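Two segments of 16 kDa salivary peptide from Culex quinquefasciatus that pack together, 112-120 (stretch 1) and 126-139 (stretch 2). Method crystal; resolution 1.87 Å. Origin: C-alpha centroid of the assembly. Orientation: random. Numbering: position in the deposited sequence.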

# COMPACT_ATOMS: atom_id res chain seq x y z
N PHE A 112 6.55 4.84 -10.47
CA PHE A 112 6.73 3.65 -11.29
C PHE A 112 5.50 3.25 -12.09
O PHE A 112 5.60 2.36 -12.95
CB PHE A 112 7.14 2.47 -10.42
CG PHE A 112 8.56 2.54 -9.93
CD1 PHE A 112 9.62 2.36 -10.80
CD2 PHE A 112 8.84 2.77 -8.59
CE1 PHE A 112 10.92 2.41 -10.35
CE2 PHE A 112 10.15 2.82 -8.14
CZ PHE A 112 11.19 2.64 -9.02
N SER A 113 4.34 3.86 -11.82
CA SER A 113 3.08 3.53 -12.49
C SER A 113 2.70 2.06 -12.29
O SER A 113 2.23 1.39 -13.22
CB SER A 113 3.12 3.88 -13.98
OG SER A 113 3.27 5.27 -14.18
N HIS A 114 2.87 1.55 -11.07
CA HIS A 114 2.56 0.17 -10.73
C HIS A 114 1.51 0.14 -9.63
O HIS A 114 1.53 0.96 -8.71
CB HIS A 114 3.80 -0.58 -10.24
CG HIS A 114 4.84 -0.79 -11.30
ND1 HIS A 114 6.13 -1.17 -11.00
CD2 HIS A 114 4.78 -0.68 -12.64
CE1 HIS A 114 6.82 -1.28 -12.12
NE2 HIS A 114 6.02 -0.98 -13.13
N CYS A 115 0.58 -0.81 -9.73
CA CYS A 115 -0.45 -0.96 -8.72
C CYS A 115 -0.02 -2.00 -7.71
O CYS A 115 0.44 -3.09 -8.07
CB CYS A 115 -1.79 -1.35 -9.35
SG CYS A 115 -2.55 -0.06 -10.33
N LEU A 116 -0.21 -1.68 -6.43
CA LEU A 116 0.04 -2.63 -5.36
C LEU A 116 -0.75 -3.92 -5.61
O LEU A 116 -1.92 -3.88 -6.03
CB LEU A 116 -0.37 -2.01 -4.03
CG LEU A 116 0.33 -2.37 -2.73
CD1 LEU A 116 1.77 -1.81 -2.74
CD2 LEU A 116 -0.47 -1.78 -1.58
N PHE A 117 -0.11 -5.05 -5.37
CA PHE A 117 -0.62 -6.33 -5.84
C PHE A 117 -0.14 -7.42 -4.89
O PHE A 117 0.92 -7.30 -4.28
CB PHE A 117 -0.16 -6.56 -7.29
CG PHE A 117 -0.19 -8.00 -7.75
CD1 PHE A 117 0.88 -8.86 -7.50
CD2 PHE A 117 -1.25 -8.47 -8.51
CE1 PHE A 117 0.85 -10.17 -7.94
CE2 PHE A 117 -1.28 -9.78 -8.96
CZ PHE A 117 -0.22 -10.63 -8.67
N THR A 118 -0.94 -8.47 -4.76
CA THR A 118 -0.46 -9.67 -4.09
C THR A 118 -0.88 -10.90 -4.88
O THR A 118 -1.95 -10.92 -5.49
CB THR A 118 -0.95 -9.80 -2.64
OG1 THR A 118 -0.29 -10.90 -2.01
CG2 THR A 118 -2.46 -10.02 -2.59
N GLN A 119 -0.06 -11.94 -4.77
CA GLN A 119 -0.31 -13.15 -5.57
C GLN A 119 -1.53 -13.90 -5.06
O GLN A 119 -2.46 -14.14 -5.85
CB GLN A 119 0.90 -14.07 -5.51
CG GLN A 119 1.05 -14.93 -6.75
CD GLN A 119 1.26 -14.11 -8.00
OE1 GLN A 119 2.25 -13.41 -8.15
NE2 GLN A 119 0.31 -14.21 -8.93
N GLY A 120 -1.49 -14.32 -3.82
CA GLY A 120 -2.59 -15.15 -3.31
C GLY A 120 -2.06 -16.22 -2.40
O GLY A 120 -1.36 -17.10 -2.88
N ALA A 126 3.79 -6.85 -3.88
CA ALA A 126 4.53 -6.30 -5.00
C ALA A 126 3.70 -5.22 -5.67
O ALA A 126 2.68 -4.76 -5.14
CB ALA A 126 4.92 -7.41 -5.99
N ALA A 127 4.14 -4.80 -6.86
CA ALA A 127 3.39 -3.85 -7.66
C ALA A 127 3.67 -4.15 -9.12
O ALA A 127 4.82 -4.35 -9.50
CB ALA A 127 3.77 -2.40 -7.31
N TYR A 128 2.61 -4.21 -9.92
CA TYR A 128 2.73 -4.50 -11.36
C TYR A 128 1.81 -3.55 -12.13
O TYR A 128 0.94 -2.96 -11.51
CB TYR A 128 2.41 -5.97 -11.61
CG TYR A 128 3.37 -6.98 -11.04
CD1 TYR A 128 4.54 -7.32 -11.69
CD2 TYR A 128 3.08 -7.63 -9.85
CE1 TYR A 128 5.41 -8.26 -11.17
CE2 TYR A 128 3.94 -8.57 -9.31
CZ TYR A 128 5.11 -8.89 -9.97
OH TYR A 128 5.94 -9.82 -9.44
N GLU A 129 1.93 -3.49 -13.45
CA GLU A 129 1.18 -2.48 -14.24
C GLU A 129 -0.23 -2.91 -14.62
O GLU A 129 -1.00 -2.03 -14.98
CB GLU A 129 1.96 -2.19 -15.51
CG GLU A 129 2.73 -3.38 -16.04
CD GLU A 129 2.91 -3.40 -17.55
OE1 GLU A 129 3.47 -2.43 -18.09
OE2 GLU A 129 2.49 -4.39 -18.17
N SER A 130 -0.57 -4.20 -14.50
CA SER A 130 -1.87 -4.69 -14.99
C SER A 130 -3.08 -4.00 -14.36
O SER A 130 -3.91 -3.51 -15.14
CB SER A 130 -1.95 -6.19 -14.89
N CYS A 131 -3.19 -3.99 -13.03
CA CYS A 131 -4.27 -3.25 -12.32
C CYS A 131 -5.62 -3.59 -12.93
O CYS A 131 -6.33 -2.66 -13.29
CB CYS A 131 -4.00 -1.76 -12.40
SG CYS A 131 -4.32 -0.89 -10.85
N ASP A 132 -5.98 -4.88 -12.97
CA ASP A 132 -7.20 -5.28 -13.72
C ASP A 132 -7.96 -6.43 -13.07
O ASP A 132 -8.99 -6.81 -13.63
CB ASP A 132 -6.84 -5.69 -15.15
CG ASP A 132 -5.77 -6.75 -15.31
OD1 ASP A 132 -5.12 -7.10 -14.31
OD2 ASP A 132 -5.59 -7.22 -16.44
N THR A 133 -7.46 -6.99 -11.96
CA THR A 133 -8.11 -8.10 -11.28
C THR A 133 -8.27 -7.79 -9.79
O THR A 133 -7.82 -6.75 -9.30
CB THR A 133 -7.33 -9.40 -11.48
OG1 THR A 133 -6.17 -9.39 -10.65
CG2 THR A 133 -6.90 -9.54 -12.92
N ALA A 134 -8.90 -8.72 -9.07
CA ALA A 134 -9.10 -8.55 -7.64
C ALA A 134 -7.79 -8.50 -6.86
O ALA A 134 -7.78 -7.98 -5.74
CB ALA A 134 -9.97 -9.67 -7.08
N LYS A 135 -6.70 -9.05 -7.40
CA LYS A 135 -5.42 -9.05 -6.71
C LYS A 135 -4.87 -7.64 -6.53
O LYS A 135 -3.99 -7.43 -5.68
CB LYS A 135 -4.40 -9.88 -7.49
CG LYS A 135 -4.89 -11.28 -7.91
CD LYS A 135 -4.01 -11.87 -9.03
CE LYS A 135 -4.66 -13.07 -9.71
NZ LYS A 135 -3.80 -13.64 -10.81
N TYR A 136 -5.36 -6.69 -7.32
CA TYR A 136 -4.94 -5.30 -7.29
C TYR A 136 -5.89 -4.41 -6.50
O TYR A 136 -5.67 -3.20 -6.43
CB TYR A 136 -4.85 -4.76 -8.73
CG TYR A 136 -3.80 -5.44 -9.58
CD1 TYR A 136 -4.12 -6.57 -10.34
CD2 TYR A 136 -2.51 -4.96 -9.65
CE1 TYR A 136 -3.15 -7.20 -11.12
CE2 TYR A 136 -1.54 -5.57 -10.43
CZ TYR A 136 -1.87 -6.69 -11.17
OH TYR A 136 -0.91 -7.31 -11.94
N GLU A 137 -6.95 -4.96 -5.91
CA GLU A 137 -8.03 -4.15 -5.38
C GLU A 137 -7.95 -4.15 -3.86
O GLU A 137 -7.73 -5.20 -3.25
CB GLU A 137 -9.39 -4.67 -5.87
CG GLU A 137 -9.55 -4.49 -7.38
CD GLU A 137 -10.86 -5.03 -7.92
OE1 GLU A 137 -11.42 -5.95 -7.29
OE2 GLU A 137 -11.32 -4.55 -8.98
N TRP A 138 -8.10 -2.97 -3.26
CA TRP A 138 -7.86 -2.79 -1.84
C TRP A 138 -9.02 -2.06 -1.19
O TRP A 138 -9.43 -0.98 -1.66
CB TRP A 138 -6.56 -2.01 -1.61
CG TRP A 138 -5.39 -2.66 -2.24
CD1 TRP A 138 -5.01 -2.55 -3.54
CD2 TRP A 138 -4.46 -3.55 -1.61
NE1 TRP A 138 -3.88 -3.32 -3.76
CE2 TRP A 138 -3.52 -3.93 -2.59
CE3 TRP A 138 -4.32 -4.05 -0.31
CZ2 TRP A 138 -2.45 -4.79 -2.31
CZ3 TRP A 138 -3.25 -4.91 -0.04
CH2 TRP A 138 -2.34 -5.27 -1.03
N ARG A 139 -9.51 -2.61 -0.07
CA ARG A 139 -10.56 -1.96 0.71
C ARG A 139 -9.93 -1.07 1.77
O ARG A 139 -9.19 -1.56 2.63
CB ARG A 139 -11.50 -2.98 1.35
CG ARG A 139 -12.65 -2.32 2.13
CD ARG A 139 -13.71 -3.33 2.56
NE ARG A 139 -13.53 -3.79 3.94
CZ ARG A 139 -13.87 -5.00 4.39
NH1 ARG A 139 -14.40 -5.90 3.57
NH2 ARG A 139 -13.66 -5.31 5.67
O HOH W 1 -3.53 -1.57 -6.51
O HOH W 2 4.60 -11.46 -7.64

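The apolar centre of the contact is the ring of F117, with two tyrosines on one side of its plane and a lysine on the other. Y128 turns its edge toward the face of F117 in an offset edge-to-face pair, with ring planes at 90° and F117 CD1 3.4 Å from Y128 CD2. The ring of Y136 meets F117 obliquely, at 45°, and F117 CD2 sits 3.3 Å from Y136 CZ, over one face of the tyrosine. The aliphatic part of K135 approaches from the other side of the F117 ring plane, its CD 3.4 Å from F117 CE2.

C115 shares a sheet face with F117, A126 and Y128. Its CB packs 3.7 Å from Y136 CD2, and its SG is joined to C131 SG at 2.0 Å in a disulfide with chi3 of -90°, which ties the strand covalently to the loop that follows its partner. L116 and A127 point to the other face, where L116 CD2 lies over the six-membered ring of W138, 3.7 Å from CZ2, and H114 CB rests 3.4 Å from A127 CB.

Between these two layers of side chains, the strands pair antiparallel. C115 N donates to Y128 O (2.8 Å) and Y128 N returns to C115 O (3.1 Å); F117 N to A126 O (2.8 Å) and A126 N to F117 O (2.9 Å) form the second reciprocal pair. Between them, L116 and A127 form a non-hydrogen-bonded pair, leaving L116 O free to accept from W138 NE1 at 3.1 Å. The indole thus packs against the leucine side chain while bonding to its carbonyl. Water 1 lies 2.9 Å from L116 O and 2.7 Å from Y136 O, close enough to donate to either, and so sits between the stretches.

Toward the edge, T118 N makes a weak hydrogen bond to K135 O (3.4 Å), and water 2 links Q119 OE1 (3.1 Å) with Y128 OH (2.8 Å).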